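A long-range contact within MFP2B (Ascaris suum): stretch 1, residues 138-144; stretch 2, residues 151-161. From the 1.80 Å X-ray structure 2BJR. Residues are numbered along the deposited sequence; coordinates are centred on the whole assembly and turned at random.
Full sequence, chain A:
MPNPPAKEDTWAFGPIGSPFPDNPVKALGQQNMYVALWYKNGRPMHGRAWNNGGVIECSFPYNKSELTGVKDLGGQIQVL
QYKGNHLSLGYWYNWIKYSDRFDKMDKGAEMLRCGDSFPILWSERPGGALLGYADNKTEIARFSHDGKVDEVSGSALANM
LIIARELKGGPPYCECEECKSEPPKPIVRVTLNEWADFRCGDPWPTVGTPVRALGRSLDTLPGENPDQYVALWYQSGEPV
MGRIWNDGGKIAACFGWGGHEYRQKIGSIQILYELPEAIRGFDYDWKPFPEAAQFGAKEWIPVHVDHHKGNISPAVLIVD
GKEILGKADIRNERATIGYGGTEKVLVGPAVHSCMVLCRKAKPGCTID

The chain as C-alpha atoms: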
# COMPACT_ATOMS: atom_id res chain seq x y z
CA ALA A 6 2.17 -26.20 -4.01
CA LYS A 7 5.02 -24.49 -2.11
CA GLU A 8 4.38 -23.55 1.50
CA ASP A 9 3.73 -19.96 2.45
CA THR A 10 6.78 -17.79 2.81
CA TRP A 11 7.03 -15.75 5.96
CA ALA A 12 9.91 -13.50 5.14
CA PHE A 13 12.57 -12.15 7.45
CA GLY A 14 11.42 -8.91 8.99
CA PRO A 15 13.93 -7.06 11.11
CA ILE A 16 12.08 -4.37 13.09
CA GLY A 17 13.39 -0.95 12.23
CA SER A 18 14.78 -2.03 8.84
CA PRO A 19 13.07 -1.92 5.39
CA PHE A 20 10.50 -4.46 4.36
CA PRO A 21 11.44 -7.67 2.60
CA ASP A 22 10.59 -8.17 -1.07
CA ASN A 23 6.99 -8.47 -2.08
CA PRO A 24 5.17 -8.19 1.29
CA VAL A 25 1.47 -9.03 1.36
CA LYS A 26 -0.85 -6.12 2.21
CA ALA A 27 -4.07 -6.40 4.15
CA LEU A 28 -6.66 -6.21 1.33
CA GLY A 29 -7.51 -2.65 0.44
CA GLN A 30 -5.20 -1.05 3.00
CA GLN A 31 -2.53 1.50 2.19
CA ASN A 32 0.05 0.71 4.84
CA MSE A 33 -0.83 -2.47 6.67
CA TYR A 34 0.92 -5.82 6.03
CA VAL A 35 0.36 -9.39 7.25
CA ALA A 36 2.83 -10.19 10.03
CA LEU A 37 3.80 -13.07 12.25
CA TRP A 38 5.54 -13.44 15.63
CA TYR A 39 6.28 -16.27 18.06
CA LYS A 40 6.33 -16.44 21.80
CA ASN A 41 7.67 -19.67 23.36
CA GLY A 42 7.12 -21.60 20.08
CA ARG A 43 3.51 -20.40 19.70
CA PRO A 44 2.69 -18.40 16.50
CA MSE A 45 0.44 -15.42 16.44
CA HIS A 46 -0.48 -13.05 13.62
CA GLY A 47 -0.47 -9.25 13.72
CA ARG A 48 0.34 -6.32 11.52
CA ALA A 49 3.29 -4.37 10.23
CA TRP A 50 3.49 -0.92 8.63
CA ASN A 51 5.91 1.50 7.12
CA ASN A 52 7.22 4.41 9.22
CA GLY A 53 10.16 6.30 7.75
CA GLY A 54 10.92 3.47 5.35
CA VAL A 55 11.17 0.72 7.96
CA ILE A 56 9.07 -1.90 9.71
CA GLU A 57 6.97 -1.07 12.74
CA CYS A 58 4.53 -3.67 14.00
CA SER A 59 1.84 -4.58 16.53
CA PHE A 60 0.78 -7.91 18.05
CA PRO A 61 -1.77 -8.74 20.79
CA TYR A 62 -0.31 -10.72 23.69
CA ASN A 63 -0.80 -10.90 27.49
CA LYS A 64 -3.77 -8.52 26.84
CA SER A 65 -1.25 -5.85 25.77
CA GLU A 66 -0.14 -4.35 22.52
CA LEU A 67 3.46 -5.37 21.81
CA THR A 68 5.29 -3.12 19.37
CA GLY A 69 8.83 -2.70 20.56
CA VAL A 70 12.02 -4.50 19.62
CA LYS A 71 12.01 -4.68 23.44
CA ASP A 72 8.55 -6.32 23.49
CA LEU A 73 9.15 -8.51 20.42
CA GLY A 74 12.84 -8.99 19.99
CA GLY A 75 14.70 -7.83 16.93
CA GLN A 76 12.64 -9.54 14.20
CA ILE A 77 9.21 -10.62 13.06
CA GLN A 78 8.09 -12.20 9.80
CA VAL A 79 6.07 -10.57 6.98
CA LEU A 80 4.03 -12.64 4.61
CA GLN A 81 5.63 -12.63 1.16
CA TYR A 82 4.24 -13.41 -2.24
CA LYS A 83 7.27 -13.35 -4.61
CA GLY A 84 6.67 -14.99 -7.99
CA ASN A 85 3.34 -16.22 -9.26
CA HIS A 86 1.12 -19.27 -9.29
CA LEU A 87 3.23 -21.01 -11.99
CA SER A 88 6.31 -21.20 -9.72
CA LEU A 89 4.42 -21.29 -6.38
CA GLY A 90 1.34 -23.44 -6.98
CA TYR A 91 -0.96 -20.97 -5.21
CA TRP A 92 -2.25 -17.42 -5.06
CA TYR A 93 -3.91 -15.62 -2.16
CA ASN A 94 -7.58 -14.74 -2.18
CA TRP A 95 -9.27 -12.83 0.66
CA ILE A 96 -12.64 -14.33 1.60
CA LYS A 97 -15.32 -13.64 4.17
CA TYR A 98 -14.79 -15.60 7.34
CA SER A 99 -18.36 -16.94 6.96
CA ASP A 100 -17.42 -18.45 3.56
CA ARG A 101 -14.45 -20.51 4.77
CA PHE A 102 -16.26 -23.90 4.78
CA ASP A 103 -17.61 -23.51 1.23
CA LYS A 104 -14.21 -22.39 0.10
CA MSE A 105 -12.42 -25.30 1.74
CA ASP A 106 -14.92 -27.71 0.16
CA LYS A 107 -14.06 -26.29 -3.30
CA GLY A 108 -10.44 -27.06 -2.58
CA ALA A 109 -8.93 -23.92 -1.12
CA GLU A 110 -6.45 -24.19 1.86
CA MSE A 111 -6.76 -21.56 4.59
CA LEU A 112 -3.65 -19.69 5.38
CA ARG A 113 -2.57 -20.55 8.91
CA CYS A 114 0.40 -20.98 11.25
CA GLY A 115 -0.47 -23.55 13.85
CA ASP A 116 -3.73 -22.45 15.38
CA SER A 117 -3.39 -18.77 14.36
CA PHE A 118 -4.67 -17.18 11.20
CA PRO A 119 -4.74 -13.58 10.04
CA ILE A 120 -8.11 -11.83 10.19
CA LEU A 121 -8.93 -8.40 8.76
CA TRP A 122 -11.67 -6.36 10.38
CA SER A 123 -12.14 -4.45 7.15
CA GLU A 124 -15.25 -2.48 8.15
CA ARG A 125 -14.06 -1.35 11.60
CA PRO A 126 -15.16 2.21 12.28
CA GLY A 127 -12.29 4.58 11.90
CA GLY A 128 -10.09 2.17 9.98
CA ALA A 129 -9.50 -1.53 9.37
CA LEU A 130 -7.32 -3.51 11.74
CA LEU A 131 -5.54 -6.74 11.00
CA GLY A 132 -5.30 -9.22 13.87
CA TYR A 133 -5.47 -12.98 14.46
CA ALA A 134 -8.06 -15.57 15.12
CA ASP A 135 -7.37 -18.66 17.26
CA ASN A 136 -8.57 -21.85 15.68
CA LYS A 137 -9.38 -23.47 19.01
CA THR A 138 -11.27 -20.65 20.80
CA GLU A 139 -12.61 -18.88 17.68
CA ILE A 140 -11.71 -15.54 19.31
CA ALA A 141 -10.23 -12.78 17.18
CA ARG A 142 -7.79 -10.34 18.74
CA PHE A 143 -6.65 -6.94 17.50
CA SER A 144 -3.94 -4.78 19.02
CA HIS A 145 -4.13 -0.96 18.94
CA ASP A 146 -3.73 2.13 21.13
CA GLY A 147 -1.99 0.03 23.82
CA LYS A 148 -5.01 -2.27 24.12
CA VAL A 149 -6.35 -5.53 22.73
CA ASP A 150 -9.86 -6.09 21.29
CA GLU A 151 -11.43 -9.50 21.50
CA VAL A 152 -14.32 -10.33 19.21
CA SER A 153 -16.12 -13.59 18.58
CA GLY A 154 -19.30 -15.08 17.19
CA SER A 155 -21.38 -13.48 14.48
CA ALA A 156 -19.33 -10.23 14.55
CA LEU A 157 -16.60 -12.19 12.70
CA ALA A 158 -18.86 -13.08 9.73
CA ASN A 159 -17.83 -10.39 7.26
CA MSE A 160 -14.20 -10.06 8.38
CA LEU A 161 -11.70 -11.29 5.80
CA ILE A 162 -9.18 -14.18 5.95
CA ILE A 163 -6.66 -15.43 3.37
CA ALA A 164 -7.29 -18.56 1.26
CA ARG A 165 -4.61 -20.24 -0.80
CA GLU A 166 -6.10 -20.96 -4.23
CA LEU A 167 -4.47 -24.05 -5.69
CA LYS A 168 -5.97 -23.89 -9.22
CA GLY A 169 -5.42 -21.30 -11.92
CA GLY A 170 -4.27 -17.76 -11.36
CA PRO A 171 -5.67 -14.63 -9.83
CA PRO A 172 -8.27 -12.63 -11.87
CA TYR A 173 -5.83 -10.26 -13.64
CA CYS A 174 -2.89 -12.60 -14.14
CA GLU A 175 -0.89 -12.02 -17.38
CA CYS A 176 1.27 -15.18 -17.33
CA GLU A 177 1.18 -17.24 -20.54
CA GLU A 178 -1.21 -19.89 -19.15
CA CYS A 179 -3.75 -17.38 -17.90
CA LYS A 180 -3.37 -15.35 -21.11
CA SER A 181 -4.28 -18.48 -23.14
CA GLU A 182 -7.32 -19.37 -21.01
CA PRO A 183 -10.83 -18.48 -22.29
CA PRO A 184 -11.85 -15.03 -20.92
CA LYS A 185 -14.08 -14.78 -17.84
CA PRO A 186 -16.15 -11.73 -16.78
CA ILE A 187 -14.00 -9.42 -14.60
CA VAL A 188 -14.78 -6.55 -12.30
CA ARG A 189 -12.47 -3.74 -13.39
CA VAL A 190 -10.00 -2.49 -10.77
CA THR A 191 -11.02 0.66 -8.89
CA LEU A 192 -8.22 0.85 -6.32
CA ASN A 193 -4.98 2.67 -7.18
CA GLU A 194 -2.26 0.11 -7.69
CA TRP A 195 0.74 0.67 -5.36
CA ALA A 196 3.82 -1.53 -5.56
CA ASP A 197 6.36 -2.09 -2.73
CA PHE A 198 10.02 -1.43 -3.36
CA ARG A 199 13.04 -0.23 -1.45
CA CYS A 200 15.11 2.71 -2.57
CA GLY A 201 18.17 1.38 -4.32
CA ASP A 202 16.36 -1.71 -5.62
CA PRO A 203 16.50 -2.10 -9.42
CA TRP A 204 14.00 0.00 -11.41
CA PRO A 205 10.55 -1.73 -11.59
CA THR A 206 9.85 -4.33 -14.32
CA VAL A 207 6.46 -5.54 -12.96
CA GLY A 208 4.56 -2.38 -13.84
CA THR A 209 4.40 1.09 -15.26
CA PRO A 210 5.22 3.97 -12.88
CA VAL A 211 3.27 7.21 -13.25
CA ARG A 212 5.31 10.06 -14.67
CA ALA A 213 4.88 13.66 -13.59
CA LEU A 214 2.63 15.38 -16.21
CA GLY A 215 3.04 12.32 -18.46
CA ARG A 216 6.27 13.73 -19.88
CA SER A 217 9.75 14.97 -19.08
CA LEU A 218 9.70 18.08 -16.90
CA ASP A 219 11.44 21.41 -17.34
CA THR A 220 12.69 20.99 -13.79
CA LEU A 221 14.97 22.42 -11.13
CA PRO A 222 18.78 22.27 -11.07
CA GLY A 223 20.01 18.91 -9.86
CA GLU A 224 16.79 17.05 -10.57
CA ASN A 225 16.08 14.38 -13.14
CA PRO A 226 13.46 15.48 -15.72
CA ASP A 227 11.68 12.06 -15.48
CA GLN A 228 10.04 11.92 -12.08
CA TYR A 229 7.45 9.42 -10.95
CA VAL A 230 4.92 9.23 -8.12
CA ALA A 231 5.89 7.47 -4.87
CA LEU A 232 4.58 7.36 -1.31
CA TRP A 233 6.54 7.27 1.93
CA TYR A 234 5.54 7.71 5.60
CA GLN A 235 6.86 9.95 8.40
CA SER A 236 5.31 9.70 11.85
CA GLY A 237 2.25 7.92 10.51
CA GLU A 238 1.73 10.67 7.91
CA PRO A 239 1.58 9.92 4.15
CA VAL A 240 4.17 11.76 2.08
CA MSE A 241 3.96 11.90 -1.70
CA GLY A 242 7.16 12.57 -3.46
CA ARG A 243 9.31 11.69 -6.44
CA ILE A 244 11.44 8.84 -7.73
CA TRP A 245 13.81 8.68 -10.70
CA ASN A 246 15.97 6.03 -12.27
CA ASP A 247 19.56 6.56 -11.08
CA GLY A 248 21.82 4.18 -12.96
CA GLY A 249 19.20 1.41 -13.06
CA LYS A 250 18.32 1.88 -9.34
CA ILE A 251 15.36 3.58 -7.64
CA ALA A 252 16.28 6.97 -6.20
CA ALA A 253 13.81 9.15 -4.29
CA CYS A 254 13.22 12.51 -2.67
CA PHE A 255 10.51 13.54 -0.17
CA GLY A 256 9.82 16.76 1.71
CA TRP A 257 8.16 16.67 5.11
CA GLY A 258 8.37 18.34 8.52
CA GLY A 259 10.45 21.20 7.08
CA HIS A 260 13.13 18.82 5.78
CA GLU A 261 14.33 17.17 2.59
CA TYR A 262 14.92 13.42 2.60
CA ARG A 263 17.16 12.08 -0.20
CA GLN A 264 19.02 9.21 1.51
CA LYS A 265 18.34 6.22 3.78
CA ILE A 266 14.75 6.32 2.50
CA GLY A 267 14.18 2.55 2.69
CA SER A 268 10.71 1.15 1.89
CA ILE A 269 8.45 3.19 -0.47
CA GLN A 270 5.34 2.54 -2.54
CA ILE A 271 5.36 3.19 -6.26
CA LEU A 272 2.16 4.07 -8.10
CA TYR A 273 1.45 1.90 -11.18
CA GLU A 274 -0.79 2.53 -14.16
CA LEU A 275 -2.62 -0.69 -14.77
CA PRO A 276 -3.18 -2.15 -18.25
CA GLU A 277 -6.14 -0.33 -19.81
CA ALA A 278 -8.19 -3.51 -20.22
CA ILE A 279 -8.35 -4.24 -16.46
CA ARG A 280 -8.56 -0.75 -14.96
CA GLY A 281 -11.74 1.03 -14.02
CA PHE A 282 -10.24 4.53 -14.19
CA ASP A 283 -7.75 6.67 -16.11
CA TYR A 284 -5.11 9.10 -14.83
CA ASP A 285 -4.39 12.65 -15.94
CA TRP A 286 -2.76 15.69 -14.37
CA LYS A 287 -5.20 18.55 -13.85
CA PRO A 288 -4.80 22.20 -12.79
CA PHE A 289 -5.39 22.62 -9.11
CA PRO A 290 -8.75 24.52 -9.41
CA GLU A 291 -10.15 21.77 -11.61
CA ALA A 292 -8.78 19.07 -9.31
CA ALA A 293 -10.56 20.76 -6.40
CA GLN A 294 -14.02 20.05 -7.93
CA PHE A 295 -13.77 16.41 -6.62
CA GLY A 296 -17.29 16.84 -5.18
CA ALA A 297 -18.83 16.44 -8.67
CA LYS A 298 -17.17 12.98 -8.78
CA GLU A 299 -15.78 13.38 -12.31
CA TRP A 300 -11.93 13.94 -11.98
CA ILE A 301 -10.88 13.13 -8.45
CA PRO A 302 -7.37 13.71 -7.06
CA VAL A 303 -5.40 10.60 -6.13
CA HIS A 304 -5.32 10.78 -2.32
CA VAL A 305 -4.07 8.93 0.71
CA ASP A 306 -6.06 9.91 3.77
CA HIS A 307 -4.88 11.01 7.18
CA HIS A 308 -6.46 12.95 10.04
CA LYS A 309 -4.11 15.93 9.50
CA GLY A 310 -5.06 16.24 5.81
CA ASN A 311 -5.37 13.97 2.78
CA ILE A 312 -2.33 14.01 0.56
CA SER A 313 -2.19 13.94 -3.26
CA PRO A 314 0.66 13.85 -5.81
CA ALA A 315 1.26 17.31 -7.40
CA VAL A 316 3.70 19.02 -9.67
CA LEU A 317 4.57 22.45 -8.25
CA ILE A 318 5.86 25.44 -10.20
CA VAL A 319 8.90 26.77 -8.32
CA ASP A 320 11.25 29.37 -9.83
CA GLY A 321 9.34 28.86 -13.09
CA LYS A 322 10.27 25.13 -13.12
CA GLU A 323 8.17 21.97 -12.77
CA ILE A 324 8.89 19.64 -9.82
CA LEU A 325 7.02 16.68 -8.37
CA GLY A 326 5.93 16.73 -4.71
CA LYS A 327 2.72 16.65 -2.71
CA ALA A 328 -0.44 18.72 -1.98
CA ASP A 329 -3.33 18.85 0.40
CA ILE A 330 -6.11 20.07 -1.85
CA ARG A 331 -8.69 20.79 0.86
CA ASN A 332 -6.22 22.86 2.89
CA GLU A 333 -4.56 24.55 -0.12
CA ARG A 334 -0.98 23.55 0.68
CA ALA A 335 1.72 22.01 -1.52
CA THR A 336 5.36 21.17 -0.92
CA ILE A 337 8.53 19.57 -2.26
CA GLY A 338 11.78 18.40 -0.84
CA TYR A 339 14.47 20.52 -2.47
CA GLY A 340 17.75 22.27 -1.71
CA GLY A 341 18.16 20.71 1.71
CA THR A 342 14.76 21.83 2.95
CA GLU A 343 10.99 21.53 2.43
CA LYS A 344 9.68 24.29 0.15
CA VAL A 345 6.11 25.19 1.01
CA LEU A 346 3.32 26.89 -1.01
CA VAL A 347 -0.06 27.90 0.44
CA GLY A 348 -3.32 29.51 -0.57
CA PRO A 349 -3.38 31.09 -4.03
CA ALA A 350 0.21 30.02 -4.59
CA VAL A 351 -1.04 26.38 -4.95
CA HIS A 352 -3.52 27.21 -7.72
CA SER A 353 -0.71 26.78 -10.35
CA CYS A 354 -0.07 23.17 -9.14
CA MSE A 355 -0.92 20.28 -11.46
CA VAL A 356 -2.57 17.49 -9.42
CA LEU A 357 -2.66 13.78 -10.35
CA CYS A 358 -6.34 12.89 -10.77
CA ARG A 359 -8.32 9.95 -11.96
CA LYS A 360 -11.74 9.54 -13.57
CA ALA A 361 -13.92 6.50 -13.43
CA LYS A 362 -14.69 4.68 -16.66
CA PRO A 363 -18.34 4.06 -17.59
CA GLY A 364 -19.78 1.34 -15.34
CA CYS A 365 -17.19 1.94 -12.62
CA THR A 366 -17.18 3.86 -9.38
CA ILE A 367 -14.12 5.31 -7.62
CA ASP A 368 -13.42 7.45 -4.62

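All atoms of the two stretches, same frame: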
# COMPACT_ATOMS: atom_id res chain seq x y z
N THR A 138 -10.25 -21.43 20.08
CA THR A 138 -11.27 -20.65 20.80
C THR A 138 -12.22 -19.89 19.90
O THR A 138 -13.26 -19.47 20.38
CB THR A 138 -10.63 -19.62 21.73
OG1 THR A 138 -9.75 -18.76 20.97
CG2 THR A 138 -9.76 -20.29 22.78
N GLU A 139 -11.88 -19.74 18.62
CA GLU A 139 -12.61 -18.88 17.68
C GLU A 139 -12.78 -17.43 18.21
O GLU A 139 -13.81 -16.81 17.97
CB GLU A 139 -13.95 -19.49 17.31
CG GLU A 139 -13.84 -21.01 17.14
CD GLU A 139 -14.97 -21.66 16.39
OE1 GLU A 139 -15.93 -21.01 15.95
OE2 GLU A 139 -14.87 -22.88 16.24
N ILE A 140 -11.77 -16.93 18.89
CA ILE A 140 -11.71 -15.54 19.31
C ILE A 140 -10.72 -14.85 18.39
O ILE A 140 -9.63 -15.38 18.14
CB ILE A 140 -11.27 -15.41 20.76
CG1 ILE A 140 -12.31 -16.03 21.68
CG2 ILE A 140 -11.00 -13.96 21.16
CD1 ILE A 140 -11.82 -16.15 23.05
N ALA A 141 -11.11 -13.68 17.91
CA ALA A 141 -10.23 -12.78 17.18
C ALA A 141 -9.69 -11.65 18.09
O ALA A 141 -10.41 -11.07 18.86
CB ALA A 141 -10.94 -12.18 15.98
N ARG A 142 -8.43 -11.34 17.95
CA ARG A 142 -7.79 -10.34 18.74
C ARG A 142 -7.08 -9.33 17.85
O ARG A 142 -6.41 -9.70 16.89
CB ARG A 142 -6.72 -10.96 19.60
CG ARG A 142 -7.30 -11.71 20.75
CD ARG A 142 -6.19 -12.39 21.52
NE ARG A 142 -6.71 -12.92 22.77
CZ ARG A 142 -7.27 -14.11 22.90
NH1 ARG A 142 -7.38 -14.91 21.86
NH2 ARG A 142 -7.73 -14.50 24.08
N PHE A 143 -7.21 -8.07 18.24
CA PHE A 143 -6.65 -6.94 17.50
C PHE A 143 -5.94 -6.01 18.44
O PHE A 143 -6.51 -5.63 19.48
CB PHE A 143 -7.78 -6.18 16.78
CG PHE A 143 -8.63 -7.05 15.90
CD1 PHE A 143 -9.72 -7.73 16.41
CD2 PHE A 143 -8.32 -7.22 14.56
CE1 PHE A 143 -10.48 -8.54 15.61
CE2 PHE A 143 -9.05 -8.04 13.77
CZ PHE A 143 -10.13 -8.69 14.26
N SER A 144 -4.71 -5.64 18.13
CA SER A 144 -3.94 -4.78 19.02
C SER A 144 -3.94 -3.34 18.49
O SER A 144 -3.72 -3.13 17.30
CB SER A 144 -2.52 -5.32 19.22
OG SER A 144 -1.84 -5.56 18.00
N GLU A 151 -11.07 -8.13 21.73
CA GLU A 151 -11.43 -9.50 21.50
C GLU A 151 -12.85 -9.56 20.99
O GLU A 151 -13.75 -9.00 21.60
CB GLU A 151 -11.39 -10.34 22.78
CG GLU A 151 -10.09 -10.31 23.55
CD GLU A 151 -9.95 -11.51 24.48
OE1 GLU A 151 -10.97 -12.06 24.97
OE2 GLU A 151 -8.80 -11.93 24.68
N VAL A 152 -13.03 -10.24 19.87
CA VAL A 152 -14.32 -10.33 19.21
C VAL A 152 -14.55 -11.78 18.83
O VAL A 152 -13.64 -12.47 18.40
CB VAL A 152 -14.37 -9.39 17.99
CG1 VAL A 152 -15.74 -9.43 17.35
CG2 VAL A 152 -14.07 -7.98 18.44
N SER A 153 -15.77 -12.25 19.02
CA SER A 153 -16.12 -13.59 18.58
C SER A 153 -17.56 -13.67 18.13
O SER A 153 -18.31 -12.68 18.19
CB SER A 153 -15.87 -14.58 19.72
OG SER A 153 -16.78 -14.31 20.77
N GLY A 154 -17.94 -14.84 17.63
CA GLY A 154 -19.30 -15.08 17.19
C GLY A 154 -19.63 -14.38 15.90
O GLY A 154 -18.76 -14.20 15.02
N SER A 155 -20.89 -13.98 15.76
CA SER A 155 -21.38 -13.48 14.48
C SER A 155 -20.70 -12.19 14.02
O SER A 155 -20.76 -11.88 12.83
CB SER A 155 -22.91 -13.34 14.49
OG SER A 155 -23.33 -12.27 15.31
N ALA A 156 -20.05 -11.46 14.93
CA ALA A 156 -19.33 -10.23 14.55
C ALA A 156 -18.13 -10.50 13.64
O ALA A 156 -17.67 -9.60 12.91
CB ALA A 156 -18.91 -9.46 15.82
N LEU A 157 -17.65 -11.75 13.62
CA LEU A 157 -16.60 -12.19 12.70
C LEU A 157 -17.04 -12.40 11.24
O LEU A 157 -16.21 -12.47 10.37
CB LEU A 157 -16.00 -13.52 13.20
CG LEU A 157 -15.50 -13.47 14.63
CD1 LEU A 157 -14.79 -14.79 14.92
CD2 LEU A 157 -14.54 -12.29 14.84
N ALA A 158 -18.35 -12.52 10.99
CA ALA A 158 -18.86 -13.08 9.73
C ALA A 158 -18.33 -12.47 8.45
O ALA A 158 -18.00 -13.16 7.48
CB ALA A 158 -20.41 -13.03 9.75
N ASN A 159 -18.25 -11.15 8.44
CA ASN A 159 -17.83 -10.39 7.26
C ASN A 159 -16.37 -9.96 7.31
O ASN A 159 -15.88 -9.29 6.39
CB ASN A 159 -18.69 -9.15 7.10
CG ASN A 159 -20.19 -9.46 7.03
OD1 ASN A 159 -21.01 -8.73 7.62
ND2 ASN A 159 -20.54 -10.54 6.37
N MSE A 160 -15.65 -10.31 8.36
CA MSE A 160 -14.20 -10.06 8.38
C MSE A 160 -13.55 -10.97 7.34
O MSE A 160 -14.12 -11.98 6.94
CB MSE A 160 -13.64 -10.33 9.79
CG MSE A 160 -14.23 -9.43 10.79
SE MSE A 160 -13.26 -9.49 12.46
CE MSE A 160 -14.50 -8.45 13.57
N LEU A 161 -12.36 -10.61 6.90
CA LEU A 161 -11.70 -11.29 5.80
C LEU A 161 -10.49 -12.10 6.29
O LEU A 161 -9.71 -11.63 7.09
CB LEU A 161 -11.25 -10.26 4.77
CG LEU A 161 -12.31 -9.28 4.27
CD1 LEU A 161 -11.66 -8.32 3.28
CD2 LEU A 161 -13.43 -10.04 3.65
O HOH W 1 -16.27 -17.12 17.08

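Two strands of MFP2B running in nearly opposite directions, their axes at 150°, pair here, and the two stretches that contain them bury 411 Å² between them. Glu151, Phe143 and Ala141 have more surface covered than any other residues, and each represents a different kind of contact.

Ala141 lies at the middle of the backbone pairing. Its N donates to Val152 O at 2.8 Å, and Val152 N donates to Ala141 O at 2.9 Å; both bonds are nearly straight, as expected of an antiparallel hydrogen-bonded pair. Ala141 O also receives a CA-H...O contact from Glu151 CA, 3.2 Å away. The side chains of Ala141 and Val152 lie on the same face of the sheet. There the small methyl of Ala141 is buried, with Leu157 CD2 3.8 Å from Ala141 CB. Leu157 belongs to the 3-10 segment that follows the second strand, and its CA-to-CB bond points toward the first stretch, so its branched end can pack against the alanine.

Glu151 and Arg142 pair on the other face. Arg142 (m, t, t) reaches out and turns at chi4, and Glu151 (m, t) brings its carboxylate to meet it: Arg142 NH2 and Glu151 OE2 form a salt bridge of 2.8 Å. The aliphatic part of Glu151 is useful too, since Glu151 CB lies 4.0 Å from Ile140 CG2 and gives that hydrophobic branch a carbon neighbour.

Phe143 reaches beyond the paired residues. Its CA-to-CB bond points sideways, but the end of its ring approaches selenomethionine Met160, with Phe143 CZ 3.7 Å from Met160 SE. A large, flat ring and a long, unbranched apolar chain suit this buried site, where neither needs a polar partner.

A water donates to Glu139 O at 2.6 Å and accepts from Gly154 N at 2.9 Å, bridging backbone groups that do not bond directly. Gly154 has a positive phi, which glycine adopts readily.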